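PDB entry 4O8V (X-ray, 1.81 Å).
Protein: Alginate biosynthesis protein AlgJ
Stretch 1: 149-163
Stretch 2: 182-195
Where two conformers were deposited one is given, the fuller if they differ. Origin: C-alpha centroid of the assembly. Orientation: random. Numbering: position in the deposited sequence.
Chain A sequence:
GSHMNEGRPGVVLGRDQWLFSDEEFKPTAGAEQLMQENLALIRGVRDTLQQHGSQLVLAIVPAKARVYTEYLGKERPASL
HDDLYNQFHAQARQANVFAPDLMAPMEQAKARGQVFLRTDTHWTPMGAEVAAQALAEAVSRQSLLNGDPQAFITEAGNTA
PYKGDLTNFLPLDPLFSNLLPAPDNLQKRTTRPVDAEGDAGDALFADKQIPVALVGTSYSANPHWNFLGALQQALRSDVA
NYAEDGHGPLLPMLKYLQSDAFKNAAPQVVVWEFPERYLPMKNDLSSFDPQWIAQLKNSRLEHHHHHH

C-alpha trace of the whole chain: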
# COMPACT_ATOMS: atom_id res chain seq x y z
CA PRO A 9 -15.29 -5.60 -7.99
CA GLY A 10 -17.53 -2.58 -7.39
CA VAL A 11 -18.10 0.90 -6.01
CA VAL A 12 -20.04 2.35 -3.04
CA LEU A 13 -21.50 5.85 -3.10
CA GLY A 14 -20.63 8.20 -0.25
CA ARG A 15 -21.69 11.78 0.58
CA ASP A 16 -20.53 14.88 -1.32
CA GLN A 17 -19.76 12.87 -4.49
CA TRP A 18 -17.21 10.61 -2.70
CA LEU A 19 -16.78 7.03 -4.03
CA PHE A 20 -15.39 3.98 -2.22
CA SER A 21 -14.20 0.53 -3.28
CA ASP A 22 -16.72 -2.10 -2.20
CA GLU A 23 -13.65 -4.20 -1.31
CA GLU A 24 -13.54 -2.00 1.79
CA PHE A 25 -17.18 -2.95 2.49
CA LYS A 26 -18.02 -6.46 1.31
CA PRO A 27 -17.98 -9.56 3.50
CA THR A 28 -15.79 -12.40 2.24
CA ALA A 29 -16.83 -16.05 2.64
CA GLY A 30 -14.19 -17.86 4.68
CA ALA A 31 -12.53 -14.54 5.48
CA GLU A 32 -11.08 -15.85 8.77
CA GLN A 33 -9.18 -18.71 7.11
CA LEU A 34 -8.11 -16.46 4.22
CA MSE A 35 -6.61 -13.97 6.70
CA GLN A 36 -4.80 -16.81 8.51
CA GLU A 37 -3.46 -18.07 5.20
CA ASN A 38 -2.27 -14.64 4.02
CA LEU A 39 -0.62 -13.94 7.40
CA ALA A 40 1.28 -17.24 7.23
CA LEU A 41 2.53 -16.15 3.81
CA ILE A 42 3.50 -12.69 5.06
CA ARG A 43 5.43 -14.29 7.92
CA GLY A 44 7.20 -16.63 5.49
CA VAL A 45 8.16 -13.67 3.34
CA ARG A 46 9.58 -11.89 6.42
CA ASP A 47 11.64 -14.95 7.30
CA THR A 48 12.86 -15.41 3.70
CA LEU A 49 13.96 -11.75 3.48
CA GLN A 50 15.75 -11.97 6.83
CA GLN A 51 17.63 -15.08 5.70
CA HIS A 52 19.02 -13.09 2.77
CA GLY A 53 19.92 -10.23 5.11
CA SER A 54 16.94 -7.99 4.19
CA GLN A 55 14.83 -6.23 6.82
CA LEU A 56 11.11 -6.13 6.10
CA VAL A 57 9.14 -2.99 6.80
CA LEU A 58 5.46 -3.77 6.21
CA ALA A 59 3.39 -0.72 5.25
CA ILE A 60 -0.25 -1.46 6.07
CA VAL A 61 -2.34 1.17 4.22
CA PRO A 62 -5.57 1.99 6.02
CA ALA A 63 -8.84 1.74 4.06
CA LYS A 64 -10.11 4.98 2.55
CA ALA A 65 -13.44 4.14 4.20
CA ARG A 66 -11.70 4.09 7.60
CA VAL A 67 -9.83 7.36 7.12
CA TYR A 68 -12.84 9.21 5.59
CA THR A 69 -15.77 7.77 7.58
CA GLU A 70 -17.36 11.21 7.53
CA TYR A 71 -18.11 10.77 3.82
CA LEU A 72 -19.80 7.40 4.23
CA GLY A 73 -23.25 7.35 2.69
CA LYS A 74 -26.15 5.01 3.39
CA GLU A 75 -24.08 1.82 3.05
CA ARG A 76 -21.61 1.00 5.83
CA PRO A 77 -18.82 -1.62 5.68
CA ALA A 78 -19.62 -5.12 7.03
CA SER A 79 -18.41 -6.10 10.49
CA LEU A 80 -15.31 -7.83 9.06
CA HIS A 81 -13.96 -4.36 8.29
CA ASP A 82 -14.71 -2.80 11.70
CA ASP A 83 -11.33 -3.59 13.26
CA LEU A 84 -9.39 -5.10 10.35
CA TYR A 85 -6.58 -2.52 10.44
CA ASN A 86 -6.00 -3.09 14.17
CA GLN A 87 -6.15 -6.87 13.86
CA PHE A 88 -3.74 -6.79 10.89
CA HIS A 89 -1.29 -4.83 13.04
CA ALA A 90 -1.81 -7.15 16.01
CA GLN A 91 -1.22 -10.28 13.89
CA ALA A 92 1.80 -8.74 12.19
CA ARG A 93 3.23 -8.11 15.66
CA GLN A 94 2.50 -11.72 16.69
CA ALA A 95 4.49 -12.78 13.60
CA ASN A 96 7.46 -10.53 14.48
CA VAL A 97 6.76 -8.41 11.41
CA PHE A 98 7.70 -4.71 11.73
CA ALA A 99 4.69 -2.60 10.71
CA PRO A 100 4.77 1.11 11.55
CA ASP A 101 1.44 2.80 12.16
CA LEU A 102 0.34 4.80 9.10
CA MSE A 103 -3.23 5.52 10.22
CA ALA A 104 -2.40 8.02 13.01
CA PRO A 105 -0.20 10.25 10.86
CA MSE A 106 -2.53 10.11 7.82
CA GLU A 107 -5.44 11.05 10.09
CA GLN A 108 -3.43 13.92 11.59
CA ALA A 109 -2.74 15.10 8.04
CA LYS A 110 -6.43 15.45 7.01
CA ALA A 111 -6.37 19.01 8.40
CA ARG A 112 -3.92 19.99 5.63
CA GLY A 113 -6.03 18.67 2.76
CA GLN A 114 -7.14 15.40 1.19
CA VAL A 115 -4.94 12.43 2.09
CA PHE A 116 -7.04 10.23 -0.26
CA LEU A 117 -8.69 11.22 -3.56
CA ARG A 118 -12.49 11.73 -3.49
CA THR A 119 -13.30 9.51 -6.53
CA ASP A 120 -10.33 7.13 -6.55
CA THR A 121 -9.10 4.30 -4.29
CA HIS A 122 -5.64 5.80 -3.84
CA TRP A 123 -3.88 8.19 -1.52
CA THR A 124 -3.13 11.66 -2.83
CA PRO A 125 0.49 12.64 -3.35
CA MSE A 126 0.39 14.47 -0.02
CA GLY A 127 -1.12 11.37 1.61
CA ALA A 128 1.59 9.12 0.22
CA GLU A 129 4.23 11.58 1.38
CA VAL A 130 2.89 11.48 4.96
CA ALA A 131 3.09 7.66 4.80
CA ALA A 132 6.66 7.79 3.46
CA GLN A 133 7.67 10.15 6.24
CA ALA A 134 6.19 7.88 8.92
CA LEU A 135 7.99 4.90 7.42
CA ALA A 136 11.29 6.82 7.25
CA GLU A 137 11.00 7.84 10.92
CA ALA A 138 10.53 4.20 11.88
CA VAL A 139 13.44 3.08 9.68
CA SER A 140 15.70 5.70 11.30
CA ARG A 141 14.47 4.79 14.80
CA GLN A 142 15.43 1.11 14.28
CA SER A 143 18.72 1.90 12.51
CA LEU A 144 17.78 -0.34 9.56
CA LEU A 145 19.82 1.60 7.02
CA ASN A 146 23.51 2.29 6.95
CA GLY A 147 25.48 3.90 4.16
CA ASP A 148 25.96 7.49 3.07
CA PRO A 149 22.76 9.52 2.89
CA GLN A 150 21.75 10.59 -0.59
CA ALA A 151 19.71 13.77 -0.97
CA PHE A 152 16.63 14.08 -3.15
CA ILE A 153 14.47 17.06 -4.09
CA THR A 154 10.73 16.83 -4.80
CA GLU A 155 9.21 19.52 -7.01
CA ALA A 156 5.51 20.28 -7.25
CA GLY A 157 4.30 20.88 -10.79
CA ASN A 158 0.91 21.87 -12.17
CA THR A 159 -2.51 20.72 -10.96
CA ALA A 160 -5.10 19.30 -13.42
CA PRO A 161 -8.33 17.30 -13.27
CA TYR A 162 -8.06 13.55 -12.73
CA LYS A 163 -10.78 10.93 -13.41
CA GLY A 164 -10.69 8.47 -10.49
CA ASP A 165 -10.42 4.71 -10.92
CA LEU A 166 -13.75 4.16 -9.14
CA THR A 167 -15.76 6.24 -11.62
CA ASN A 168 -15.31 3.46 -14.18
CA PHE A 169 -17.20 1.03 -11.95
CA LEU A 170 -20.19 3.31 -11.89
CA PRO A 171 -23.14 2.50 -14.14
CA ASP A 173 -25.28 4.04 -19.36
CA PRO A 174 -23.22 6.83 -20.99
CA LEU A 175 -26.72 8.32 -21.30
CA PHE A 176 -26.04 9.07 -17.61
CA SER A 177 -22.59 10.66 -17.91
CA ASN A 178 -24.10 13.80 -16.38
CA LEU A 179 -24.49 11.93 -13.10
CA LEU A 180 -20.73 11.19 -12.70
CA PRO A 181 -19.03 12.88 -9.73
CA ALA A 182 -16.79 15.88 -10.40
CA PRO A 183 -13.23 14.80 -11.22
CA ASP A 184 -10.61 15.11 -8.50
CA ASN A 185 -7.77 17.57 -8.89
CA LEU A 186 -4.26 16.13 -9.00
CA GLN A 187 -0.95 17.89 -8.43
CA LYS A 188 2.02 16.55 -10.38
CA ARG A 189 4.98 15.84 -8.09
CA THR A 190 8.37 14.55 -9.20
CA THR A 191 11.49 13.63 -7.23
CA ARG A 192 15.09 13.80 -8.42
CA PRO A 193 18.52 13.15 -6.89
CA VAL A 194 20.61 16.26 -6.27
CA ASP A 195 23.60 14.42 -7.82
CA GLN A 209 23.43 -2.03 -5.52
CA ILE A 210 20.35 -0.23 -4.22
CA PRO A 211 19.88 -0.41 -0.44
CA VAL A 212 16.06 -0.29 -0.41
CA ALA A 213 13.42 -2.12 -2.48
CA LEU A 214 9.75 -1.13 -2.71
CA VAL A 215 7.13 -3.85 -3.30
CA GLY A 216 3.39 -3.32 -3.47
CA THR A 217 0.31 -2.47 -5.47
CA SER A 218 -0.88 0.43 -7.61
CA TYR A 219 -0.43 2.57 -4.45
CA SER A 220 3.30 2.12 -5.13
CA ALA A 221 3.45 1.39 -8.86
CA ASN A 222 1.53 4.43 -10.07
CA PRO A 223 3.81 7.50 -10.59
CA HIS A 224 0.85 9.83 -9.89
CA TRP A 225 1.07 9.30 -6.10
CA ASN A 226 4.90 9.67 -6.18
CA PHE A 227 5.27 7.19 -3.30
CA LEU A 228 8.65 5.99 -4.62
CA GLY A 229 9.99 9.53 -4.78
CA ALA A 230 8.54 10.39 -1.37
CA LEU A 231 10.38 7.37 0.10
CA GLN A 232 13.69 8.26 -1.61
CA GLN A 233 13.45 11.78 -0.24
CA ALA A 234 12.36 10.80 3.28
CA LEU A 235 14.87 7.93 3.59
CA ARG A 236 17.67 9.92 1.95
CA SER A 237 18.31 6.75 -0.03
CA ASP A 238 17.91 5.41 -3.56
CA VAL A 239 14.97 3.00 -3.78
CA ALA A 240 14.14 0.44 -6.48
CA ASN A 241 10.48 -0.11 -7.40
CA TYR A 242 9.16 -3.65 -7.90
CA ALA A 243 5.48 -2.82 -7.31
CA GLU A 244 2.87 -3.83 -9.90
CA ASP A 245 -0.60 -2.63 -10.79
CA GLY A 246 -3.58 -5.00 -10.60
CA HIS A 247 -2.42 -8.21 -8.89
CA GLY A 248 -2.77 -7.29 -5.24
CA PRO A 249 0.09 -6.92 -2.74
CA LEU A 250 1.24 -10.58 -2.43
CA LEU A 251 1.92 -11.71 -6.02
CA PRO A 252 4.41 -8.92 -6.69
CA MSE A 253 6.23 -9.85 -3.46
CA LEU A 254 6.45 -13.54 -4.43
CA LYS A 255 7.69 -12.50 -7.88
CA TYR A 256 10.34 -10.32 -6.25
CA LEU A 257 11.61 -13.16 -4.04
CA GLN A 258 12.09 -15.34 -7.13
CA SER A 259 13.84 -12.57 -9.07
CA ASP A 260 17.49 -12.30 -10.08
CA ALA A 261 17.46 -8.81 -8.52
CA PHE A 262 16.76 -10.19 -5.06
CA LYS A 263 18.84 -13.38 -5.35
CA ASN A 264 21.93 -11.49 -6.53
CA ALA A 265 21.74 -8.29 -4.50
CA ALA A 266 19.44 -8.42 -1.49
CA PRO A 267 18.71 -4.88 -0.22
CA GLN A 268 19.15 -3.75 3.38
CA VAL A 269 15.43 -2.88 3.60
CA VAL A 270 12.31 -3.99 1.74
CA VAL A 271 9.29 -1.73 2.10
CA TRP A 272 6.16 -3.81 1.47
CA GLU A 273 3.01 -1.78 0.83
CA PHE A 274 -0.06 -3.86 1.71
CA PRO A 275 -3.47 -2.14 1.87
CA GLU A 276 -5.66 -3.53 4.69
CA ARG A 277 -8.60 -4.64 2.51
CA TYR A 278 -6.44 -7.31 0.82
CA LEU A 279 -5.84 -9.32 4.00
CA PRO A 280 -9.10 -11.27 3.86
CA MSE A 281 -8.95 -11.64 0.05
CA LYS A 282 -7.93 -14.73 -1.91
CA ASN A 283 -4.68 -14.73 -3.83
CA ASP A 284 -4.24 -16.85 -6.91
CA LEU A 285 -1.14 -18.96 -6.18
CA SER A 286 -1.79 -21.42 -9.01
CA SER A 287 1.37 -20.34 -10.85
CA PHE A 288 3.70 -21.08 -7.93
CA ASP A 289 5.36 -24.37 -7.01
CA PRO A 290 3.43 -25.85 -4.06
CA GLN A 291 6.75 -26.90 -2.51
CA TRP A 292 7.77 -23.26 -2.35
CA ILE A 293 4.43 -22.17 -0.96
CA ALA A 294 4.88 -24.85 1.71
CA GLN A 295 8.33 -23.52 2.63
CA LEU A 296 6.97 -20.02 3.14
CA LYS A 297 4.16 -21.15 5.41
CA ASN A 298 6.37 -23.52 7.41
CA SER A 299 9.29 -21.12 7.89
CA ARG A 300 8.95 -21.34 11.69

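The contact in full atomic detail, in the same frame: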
# COMPACT_ATOMS: atom_id res chain seq x y z
N PRO A 149 24.04 8.95 3.28
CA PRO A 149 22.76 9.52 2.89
C PRO A 149 22.86 10.11 1.49
O PRO A 149 23.89 10.68 1.14
CB PRO A 149 22.52 10.62 3.93
CG PRO A 149 23.43 10.30 5.06
CD PRO A 149 24.62 9.64 4.45
N GLN A 150 21.81 9.93 0.70
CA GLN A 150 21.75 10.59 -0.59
C GLN A 150 20.57 11.55 -0.57
O GLN A 150 19.49 11.20 -0.11
CB GLN A 150 21.59 9.59 -1.74
CG GLN A 150 21.66 10.26 -3.11
CD GLN A 150 21.64 9.28 -4.26
OE1 GLN A 150 21.18 8.15 -4.12
NE2 GLN A 150 22.16 9.71 -5.41
N ALA A 151 20.78 12.77 -1.05
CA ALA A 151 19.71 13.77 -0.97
C ALA A 151 18.84 13.77 -2.22
O ALA A 151 19.32 13.56 -3.34
CB ALA A 151 20.31 15.14 -0.75
N PHE A 152 17.55 14.00 -2.03
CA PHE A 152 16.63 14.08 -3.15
C PHE A 152 15.82 15.35 -2.99
O PHE A 152 15.61 15.82 -1.88
CB PHE A 152 15.70 12.86 -3.22
CG PHE A 152 16.41 11.59 -3.60
CD1 PHE A 152 17.15 10.87 -2.67
CD2 PHE A 152 16.34 11.11 -4.90
CE1 PHE A 152 17.81 9.72 -3.02
CE2 PHE A 152 16.99 9.95 -5.26
CZ PHE A 152 17.72 9.25 -4.31
N ILE A 153 15.36 15.91 -4.11
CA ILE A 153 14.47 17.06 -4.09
C ILE A 153 13.17 16.72 -4.82
O ILE A 153 13.19 16.17 -5.93
CB ILE A 153 15.14 18.30 -4.75
CG1 ILE A 153 16.26 18.83 -3.85
CG2 ILE A 153 14.10 19.38 -5.01
CD1 ILE A 153 17.16 19.91 -4.47
N THR A 154 12.05 17.03 -4.19
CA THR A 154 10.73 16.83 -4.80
C THR A 154 10.18 18.16 -5.24
O THR A 154 10.20 19.11 -4.47
CB THR A 154 9.75 16.15 -3.81
OG1 THR A 154 10.21 14.82 -3.53
CG2 THR A 154 8.32 16.09 -4.40
N GLU A 155 9.77 18.27 -6.50
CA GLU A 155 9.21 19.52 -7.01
C GLU A 155 7.74 19.33 -7.34
O GLU A 155 7.33 18.32 -7.92
CB GLU A 155 9.97 20.00 -8.25
CG GLU A 155 11.41 20.42 -7.98
CD GLU A 155 12.10 20.96 -9.23
OE1 GLU A 155 11.46 20.98 -10.31
OE2 GLU A 155 13.29 21.36 -9.14
N ALA A 156 6.93 20.32 -6.97
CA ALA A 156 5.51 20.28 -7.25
C ALA A 156 5.28 20.98 -8.57
O ALA A 156 5.70 22.12 -8.75
CB ALA A 156 4.73 20.95 -6.14
N GLY A 157 4.62 20.29 -9.50
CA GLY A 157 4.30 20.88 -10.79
C GLY A 157 2.87 21.42 -10.83
O GLY A 157 2.35 21.93 -9.84
N ASN A 158 2.24 21.31 -11.99
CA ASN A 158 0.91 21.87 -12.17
C ASN A 158 -0.16 20.96 -11.58
O ASN A 158 0.10 19.79 -11.28
CB ASN A 158 0.63 22.11 -13.66
CG ASN A 158 1.52 23.19 -14.24
OD1 ASN A 158 2.02 24.06 -13.51
ND2 ASN A 158 1.72 23.14 -15.56
N THR A 159 -1.36 21.50 -11.39
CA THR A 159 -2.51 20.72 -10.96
C THR A 159 -3.52 20.67 -12.11
O THR A 159 -3.73 21.69 -12.79
CB THR A 159 -3.16 21.35 -9.71
OG1 THR A 159 -2.27 21.26 -8.59
CG2 THR A 159 -4.49 20.67 -9.37
N ALA A 160 -4.13 19.50 -12.34
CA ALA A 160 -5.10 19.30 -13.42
C ALA A 160 -6.15 18.30 -12.97
O ALA A 160 -5.90 17.51 -12.04
CB ALA A 160 -4.40 18.81 -14.70
N PRO A 161 -7.32 18.30 -13.64
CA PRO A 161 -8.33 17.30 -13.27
C PRO A 161 -7.85 15.86 -13.45
O PRO A 161 -6.98 15.58 -14.29
CB PRO A 161 -9.49 17.58 -14.23
CG PRO A 161 -9.31 18.99 -14.69
CD PRO A 161 -7.81 19.22 -14.69
N TYR A 162 -8.41 14.96 -12.66
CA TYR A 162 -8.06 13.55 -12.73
C TYR A 162 -9.33 12.71 -12.55
O TYR A 162 -10.04 12.88 -11.56
CB TYR A 162 -7.01 13.22 -11.66
CG TYR A 162 -6.63 11.76 -11.65
CD1 TYR A 162 -5.80 11.24 -12.63
CD2 TYR A 162 -7.14 10.89 -10.69
CE1 TYR A 162 -5.48 9.88 -12.65
CE2 TYR A 162 -6.82 9.53 -10.70
CZ TYR A 162 -5.99 9.05 -11.68
OH TYR A 162 -5.66 7.70 -11.68
N LYS A 163 -9.63 11.83 -13.51
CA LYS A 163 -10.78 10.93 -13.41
C LYS A 163 -10.40 9.71 -12.58
O LYS A 163 -9.51 8.97 -12.99
CB LYS A 163 -11.27 10.48 -14.79
CG LYS A 163 -12.61 9.72 -14.73
CD LYS A 163 -13.18 9.42 -16.11
CE LYS A 163 -13.21 7.92 -16.38
NZ LYS A 163 -13.77 7.62 -17.73
N ALA A 182 -17.85 15.00 -9.92
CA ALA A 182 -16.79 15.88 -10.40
C ALA A 182 -15.44 15.17 -10.31
O ALA A 182 -15.17 14.47 -9.33
CB ALA A 182 -16.76 17.19 -9.59
N PRO A 183 -14.59 15.34 -11.33
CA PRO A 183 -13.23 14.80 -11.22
C PRO A 183 -12.49 15.37 -10.02
O PRO A 183 -12.75 16.51 -9.62
CB PRO A 183 -12.56 15.26 -12.52
CG PRO A 183 -13.68 15.56 -13.45
CD PRO A 183 -14.82 16.03 -12.61
N ASP A 184 -11.58 14.58 -9.45
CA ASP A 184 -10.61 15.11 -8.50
C ASP A 184 -9.68 16.11 -9.18
O ASP A 184 -9.66 16.20 -10.41
CB ASP A 184 -9.74 13.98 -7.89
CG ASP A 184 -10.42 13.25 -6.76
OD1 ASP A 184 -10.34 13.72 -5.59
OD2 ASP A 184 -11.02 12.19 -7.01
N ASN A 185 -8.91 16.83 -8.38
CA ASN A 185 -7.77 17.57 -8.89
C ASN A 185 -6.52 16.85 -8.44
O ASN A 185 -6.49 16.29 -7.34
CB ASN A 185 -7.77 19.02 -8.40
CG ASN A 185 -8.70 19.90 -9.20
OD1 ASN A 185 -8.93 19.66 -10.39
ND2 ASN A 185 -9.21 20.95 -8.57
N LEU A 186 -5.50 16.84 -9.29
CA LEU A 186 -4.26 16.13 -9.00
C LEU A 186 -3.03 16.97 -9.28
O LEU A 186 -2.84 17.47 -10.40
CB LEU A 186 -4.20 14.81 -9.81
CG LEU A 186 -2.84 14.10 -9.68
CD1 LEU A 186 -2.65 13.58 -8.24
CD2 LEU A 186 -2.72 12.96 -10.73
N GLN A 187 -2.18 17.14 -8.26
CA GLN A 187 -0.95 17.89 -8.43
C GLN A 187 0.18 16.95 -8.87
O GLN A 187 0.41 15.91 -8.26
CB GLN A 187 -0.55 18.60 -7.13
CG GLN A 187 0.67 19.48 -7.31
CD GLN A 187 1.10 20.16 -6.03
OE1 GLN A 187 1.44 19.50 -5.04
NE2 GLN A 187 1.11 21.48 -6.05
N LYS A 188 0.85 17.31 -9.95
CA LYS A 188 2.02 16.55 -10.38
C LYS A 188 3.15 16.75 -9.37
O LYS A 188 3.44 17.88 -8.99
CB LYS A 188 2.48 17.00 -11.77
CG LYS A 188 3.59 16.13 -12.35
CD LYS A 188 4.17 16.73 -13.62
CE LYS A 188 5.39 15.95 -14.09
NZ LYS A 188 5.13 14.48 -14.08
N ARG A 189 3.80 15.67 -8.94
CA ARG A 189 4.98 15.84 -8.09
C ARG A 189 6.05 14.83 -8.46
O ARG A 189 5.78 13.62 -8.50
CB ARG A 189 4.61 15.72 -6.61
CG ARG A 189 4.27 17.08 -5.98
CD ARG A 189 3.41 16.94 -4.73
NE ARG A 189 3.95 15.98 -3.78
CZ ARG A 189 4.83 16.27 -2.82
NH1 ARG A 189 5.29 17.51 -2.67
NH2 ARG A 189 5.26 15.31 -2.02
N THR A 190 7.24 15.34 -8.73
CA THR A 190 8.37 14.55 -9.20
C THR A 190 9.59 14.72 -8.30
O THR A 190 9.86 15.81 -7.80
CB THR A 190 8.73 14.92 -10.65
OG1 THR A 190 8.95 16.33 -10.74
CG2 THR A 190 7.58 14.57 -11.59
N THR A 191 10.34 13.64 -8.12
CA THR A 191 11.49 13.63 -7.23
C THR A 191 12.76 13.29 -8.01
O THR A 191 12.75 12.39 -8.84
CB THR A 191 11.29 12.61 -6.09
OG1 THR A 191 10.10 12.94 -5.36
CG2 THR A 191 12.51 12.59 -5.15
N ARG A 192 13.83 14.03 -7.74
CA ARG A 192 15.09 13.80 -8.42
C ARG A 192 16.24 13.82 -7.42
O ARG A 192 16.18 14.54 -6.42
CB ARG A 192 15.31 14.87 -9.49
CG ARG A 192 15.36 16.27 -8.91
CD ARG A 192 15.37 17.37 -9.95
NE ARG A 192 15.24 18.68 -9.33
CZ ARG A 192 16.25 19.35 -8.77
NH1 ARG A 192 17.47 18.82 -8.75
NH2 ARG A 192 16.04 20.54 -8.23
N PRO A 193 17.29 13.03 -7.68
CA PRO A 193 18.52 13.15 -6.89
C PRO A 193 19.18 14.49 -7.12
O PRO A 193 19.07 15.04 -8.21
CB PRO A 193 19.40 12.01 -7.41
CG PRO A 193 18.87 11.73 -8.78
CD PRO A 193 17.39 11.99 -8.71
N VAL A 194 19.87 15.02 -6.11
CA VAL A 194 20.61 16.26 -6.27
C VAL A 194 21.86 16.03 -7.14
O VAL A 194 22.25 16.91 -7.92
CB VAL A 194 21.01 16.84 -4.90
CG1 VAL A 194 21.85 18.10 -5.07
CG2 VAL A 194 19.76 17.13 -4.07
N ASP A 195 22.45 14.85 -7.01
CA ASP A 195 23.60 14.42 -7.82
C ASP A 195 24.76 15.43 -7.79
O ASP A 195 25.93 15.04 -7.79
CB ASP A 195 23.16 14.17 -9.27
CG ASP A 195 22.63 12.76 -9.48
O HOH W 1 21.87 13.09 -4.62
O HOH W 2 6.79 17.89 -10.85
O HOH W 3 0.05 22.90 -8.60

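Strands 152-162 and 184-193 run antiparallel, at 142° between their directions, and form a two-stranded ladder. In hydrogen-bonded pairs such as Ile153 with Arg192, each backbone N reaches the partner's O: Ile153 N to Arg192 O is 2.8 Å, and Arg192 N to Ile153 O is 2.9 Å. Between Ala156 and Thr159 the register slips by one residue in a beta bulge. There Lys188 serves both sides of the slip, its O accepting from Gly157 N (2.7 Å) and its N donating to Asn158 O (2.9 Å). Gly157 suits the spot, since an ideal CB would lie only 3.5 Å from Lys188 CB.

Thr154 and Thr191 form a non-hydrogen-bonded pair, their CA atoms 4.1 Å apart. Both adopt the m rotamer, which brings the hydroxyls together, and Thr191 OG1 donates to Thr154 OG1 at 2.6 Å. Beta-branched threonine also favours the extended backbone. On the same face, Arg189 curls at chi3 (p), laying its guanidinium face over Thr154 CG2.

The opposite face carries a diagonal salt bridge. Arg192, with chi1 p and then t, t, extends back across the strands so that NH2 meets Glu155 OE2 at 3.0 Å; Arg192 NE adds a weak hydrogen bond to the same oxygen at 3.3 Å. Glu155, m then t, extends to meet it. Ile153 CG2 covers one face of the Arg192 guanidinium, leaving the edge free for the carboxylate.

Further along this face, Tyr162 and Leu186, both t at chi1, meet through their CB atoms at 3.7 Å, and the buried leucine lends the aromatic residue an apolar neighbour. At the other end, Phe152 (m) places CE2 3.8 Å from Pro193 CB. Proline is tolerated here because position 193 belongs to a non-hydrogen-bonded pair, where no amide hydrogen is required by the partner strand.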